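PDB 1VKF: glycerol uptake operon antiterminator-related protein from Thermotoga maritima, which probably acts as a glycerol-3-phosphate-responsive regulator of glycerol uptake genes, as a TIM-barrel relative of the antiterminators of that operon. Local coordinates for residues E159-E162 with E163-I167; T176-R179 with I180-K183. All coordinates share one frame; numbering follows the deposited sequence.

Interaction 1 of 2, residues E159-E162 with E163-I167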
# COMPACT_ATOMS: atom_id res chain seq x y z
N GLU A 159 -10.13 -12.95 3.71
CA GLU A 159 -10.89 -13.28 4.92
C GLU A 159 -10.51 -14.59 5.63
O GLU A 159 -11.03 -14.87 6.71
CB GLU A 159 -12.38 -13.31 4.62
CG GLU A 159 -12.90 -11.91 4.30
CD GLU A 159 -14.42 -11.82 4.25
OE1 GLU A 159 -15.09 -12.85 4.03
OE2 GLU A 159 -14.92 -10.69 4.38
N THR A 160 -9.62 -15.39 5.04
CA THR A 160 -9.19 -16.62 5.69
C THR A 160 -7.73 -16.87 5.38
O THR A 160 -7.19 -16.36 4.41
CB THR A 160 -9.99 -17.85 5.16
OG1 THR A 160 -9.71 -18.04 3.78
CG2 THR A 160 -11.47 -17.64 5.21
N GLU A 161 -7.12 -17.74 6.17
CA GLU A 161 -5.77 -18.18 5.89
C GLU A 161 -5.65 -18.87 4.53
O GLU A 161 -4.65 -18.74 3.82
CB GLU A 161 -5.28 -19.11 7.00
CG GLU A 161 -3.92 -19.70 6.73
CD GLU A 161 -3.36 -20.38 7.99
OE1 GLU A 161 -3.37 -19.75 9.08
OE2 GLU A 161 -2.92 -21.53 7.86
N GLU A 162 -6.67 -19.67 4.19
CA GLU A 162 -6.67 -20.42 2.94
C GLU A 162 -6.64 -19.46 1.73
O GLU A 162 -5.91 -19.66 0.77
CB GLU A 162 -7.88 -21.35 2.83
CG GLU A 162 -7.86 -22.55 3.75
CD GLU A 162 -8.42 -22.27 5.15
OE1 GLU A 162 -8.74 -21.10 5.44
OE2 GLU A 162 -8.48 -23.22 5.98
N GLU A 163 -7.44 -18.40 1.79
CA GLU A 163 -7.41 -17.38 0.72
C GLU A 163 -6.05 -16.72 0.61
O GLU A 163 -5.51 -16.59 -0.48
CB GLU A 163 -8.46 -16.32 1.01
CG GLU A 163 -9.88 -16.85 0.94
CD GLU A 163 -10.96 -15.81 1.26
OE1 GLU A 163 -10.69 -14.59 1.40
OE2 GLU A 163 -12.12 -16.22 1.31
N ALA A 164 -5.47 -16.38 1.77
CA ALA A 164 -4.18 -15.71 1.80
C ALA A 164 -3.08 -16.59 1.23
O ALA A 164 -2.28 -16.12 0.46
CB ALA A 164 -3.84 -15.28 3.20
N ARG A 165 -3.04 -17.86 1.62
CA ARG A 165 -2.01 -18.80 1.15
C ARG A 165 -2.05 -18.95 -0.35
O ARG A 165 -1.01 -18.95 -1.06
CB ARG A 165 -2.13 -20.16 1.85
CG ARG A 165 -1.75 -20.17 3.32
CD ARG A 165 -1.56 -21.59 3.95
NE ARG A 165 -1.21 -21.51 5.38
CZ ARG A 165 -0.01 -21.15 5.85
NH1 ARG A 165 0.99 -20.85 5.02
NH2 ARG A 165 0.19 -21.08 7.15
N GLU A 166 -3.26 -19.03 -0.87
CA GLU A 166 -3.45 -19.23 -2.29
C GLU A 166 -3.03 -17.95 -3.04
O GLU A 166 -2.29 -18.01 -4.01
CB GLU A 166 -4.90 -19.59 -2.61
CG GLU A 166 -5.13 -19.86 -4.09
CD GLU A 166 -4.23 -20.98 -4.66
OE1 GLU A 166 -3.87 -21.92 -3.91
OE2 GLU A 166 -3.85 -20.90 -5.85
N ILE A 167 -3.45 -16.78 -2.57
CA ILE A 167 -3.09 -15.51 -3.23
C ILE A 167 -1.57 -15.34 -3.28
O ILE A 167 -1.00 -14.90 -4.30
CB ILE A 167 -3.79 -14.32 -2.51
CG1 ILE A 167 -5.25 -14.31 -2.86
CG2 ILE A 167 -3.10 -13.01 -2.87
CD1 ILE A 167 -6.03 -13.42 -1.96
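The carboxylate of E161 and the guanidinium of R165, one helical turn apart, form the salt bridge of this short helix. E161 OE2 accepts from R165 NE at 3.0 Å and, more weakly, from R165 NH2 at 3.2 Å, so a single oxygen serves two donors. That oxygen sits at the guanidinium edge, close to the plane of the group, while NE meets it from above the carboxylate; the two flat groups are turned 85° apart. The pair runs side by side because E161 sends CG anti to its amide nitrogen (chi1 175°) and both chains stay extended, with CG of E161 also 3.5 Å from NE of R165.

At the start of the helix, E163 N gives its hydrogen to OG1 of T160 at 3.0 Å, the N-cap bond. E163 runs its extended side chain back toward the residues before the helix, crossing the threonine at about a right angle. E163 OE1 accepts from E159 N at 2.9 Å, in a nearly straight bond (175°) that comes from above the carboxylate plane. E163 thus uses both its amide and its carboxylate to tie down the residues leading into the helix, and a carboxylate placed here probably also interacts favourably with the helix dipole.

This is the N-terminal end of helix 161-167, the helical part of a beta-alpha-beta unit between strands 151-155 and 173-176 on the outside of the TIM barrel. Regular main-chain bonds begin at once: A164 N to T160 O, R165 N to E161 O at 2.9 Å, E166 N to E162 O. The carboxylate of E166 turns off to H170. Within the turn, A164 CB lies 3.6 Å from E161 O. Toward the barrel, A164 and I167 pack on I174 of strand 173-176 and on V158.

Interaction 2 of 2, residues T176-R179 with I180-K183; sequences TSSR and ILWK
W182 lies over the turn that carries the chain out of strand 173-176, and its indole touches T176, S178 and R179 in succession. W182 CB starts 3.5 Å from R179 O. With CG anti to its own carbonyl carbon (chi1 -66°), the ring swings back over the preceding turn, where the S178 carbonyl lies over one face: S178 O is 3.0 Å from W182 CD1 while also accepting the amide hydrogen of W182. W182 NE1 then gives its hydrogen to T176 O at 2.8 Å. That bond is straight (179°) and lies in the ring plane, although NE1 stands above the plane of the carbonyl.

The far end of the indole meets R179. R179 CD sits 3.7 Å from the centroid of the W182 six-membered ring, a CH-pi contact over the face that also carries the S178 carbonyl, and R179 CZ comes to 3.2 Å from W182 CH2, with the guanidinium only 21° from parallel to the ring. R179 is held in that pose by NH1, which bonds S177 O on a carbonyl lone pair, and by NH2, which reaches I27 O. A phenylalanine in place of W182 would probably leave T176 O without its indole donor and give R179 less ring to lie on.

L181 N donates to OG of S178 at 3.2 Å, and L181 CD1 packs 3.7 Å from OG1 of T176. A water links R179 O to NZ of K183, whose main partner is E31. S177 OG hydrogen-bonds a citrate, probably from the crystallisation liquor. The T176 hydroxyl accepts from S178 N, making an ST turn, and S178 N-caps the short, weakly bonded helix 179-182. In many TIM barrels the loops after strands 7 and 8 and the N-terminus of the short helix that follows build a phosphate site, so an anion site is possible here.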
# COMPACT_ATOMS: atom_id res chain seq x y z
N THR A 176 -3.01 -6.43 5.01
CA THR A 176 -4.20 -6.74 5.82
C THR A 176 -4.06 -6.27 7.24
O THR A 176 -2.93 -6.19 7.77
CB THR A 176 -4.41 -8.30 5.85
OG1 THR A 176 -5.50 -8.67 6.72
CG2 THR A 176 -3.17 -9.01 6.37
N SER A 177 -5.18 -5.94 7.87
CA SER A 177 -5.21 -5.53 9.31
C SER A 177 -5.49 -6.73 10.23
O SER A 177 -5.58 -6.58 11.47
CB SER A 177 -6.20 -4.39 9.58
OG SER A 177 -7.55 -4.83 9.44
N SER A 178 -5.61 -7.92 9.66
CA SER A 178 -5.90 -9.13 10.46
C SER A 178 -4.69 -9.65 11.24
O SER A 178 -3.70 -10.10 10.69
CB SER A 178 -6.47 -10.24 9.56
OG SER A 178 -6.44 -11.49 10.23
N ARG A 179 -4.79 -9.56 12.57
CA ARG A 179 -3.74 -9.99 13.44
C ARG A 179 -3.49 -11.49 13.28
O ARG A 179 -2.38 -11.94 13.46
CB ARG A 179 -4.14 -9.67 14.89
CG ARG A 179 -3.64 -8.30 15.34
CD ARG A 179 -4.08 -7.14 14.50
NE ARG A 179 -3.72 -5.86 15.15
CZ ARG A 179 -4.04 -4.66 14.68
NH1 ARG A 179 -4.73 -4.54 13.53
NH2 ARG A 179 -3.66 -3.56 15.34
N ILE A 180 -4.53 -12.25 12.94
CA ILE A 180 -4.35 -13.67 12.71
C ILE A 180 -3.45 -13.89 11.50
O ILE A 180 -2.53 -14.68 11.55
CB ILE A 180 -5.72 -14.34 12.48
CG1 ILE A 180 -6.48 -14.39 13.80
CG2 ILE A 180 -5.54 -15.72 11.87
CD1 ILE A 180 -8.02 -14.49 13.63
N LEU A 181 -3.71 -13.17 10.41
CA LEU A 181 -2.87 -13.31 9.22
C LEU A 181 -1.45 -12.83 9.46
O LEU A 181 -0.48 -13.39 8.89
CB LEU A 181 -3.47 -12.60 7.99
CG LEU A 181 -4.83 -13.13 7.52
CD1 LEU A 181 -5.31 -12.36 6.30
CD2 LEU A 181 -4.73 -14.64 7.25
N TRP A 182 -1.27 -11.86 10.34
CA TRP A 182 0.09 -11.37 10.67
C TRP A 182 0.98 -12.48 11.23
O TRP A 182 2.21 -12.44 11.08
CB TRP A 182 0.05 -10.24 11.66
CG TRP A 182 -0.60 -8.96 11.19
CD1 TRP A 182 -1.16 -8.70 9.97
CD2 TRP A 182 -0.77 -7.77 11.97
NE1 TRP A 182 -1.66 -7.42 9.95
CE2 TRP A 182 -1.45 -6.83 11.16
CE3 TRP A 182 -0.41 -7.40 13.28
CZ2 TRP A 182 -1.74 -5.54 11.60
CZ3 TRP A 182 -0.72 -6.13 13.72
CH2 TRP A 182 -1.39 -5.22 12.89
N LYS A 183 0.35 -13.48 11.83
CA LYS A 183 1.07 -14.56 12.52
C LYS A 183 1.30 -15.77 11.64
O LYS A 183 1.99 -16.67 12.06
CB LYS A 183 0.27 -14.98 13.76
CG LYS A 183 0.25 -13.96 14.86
CD LYS A 183 -0.57 -14.46 16.05
CE LYS A 183 -1.06 -13.33 16.94
NZ LYS A 183 0.02 -12.51 17.54
O HOH W 1 -0.69 -10.57 15.34

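In the fold
Residues 159-167 of interaction 1 precede residues 176-183 of interaction 2 in the chain, and the two centres are about 11 Å apart. Strand 173-176 follows interaction 1, and its last residue, T176, opens interaction 2, from which the chain enters helix 179-182. That strand pairs in parallel with both 151-155 and 16-21, so it closes the barrel. Interaction 1 sits on the surface, interaction 2 is partly buried. They meet through L181, whose CD2 packs 3.9 Å from E161 CA, so the final helix rests against the start of the preceding one. Helix 161-167 packs on strand 173-176, whereas W182 packs on strand 16-21, which leaves the last helix beside the closing seam.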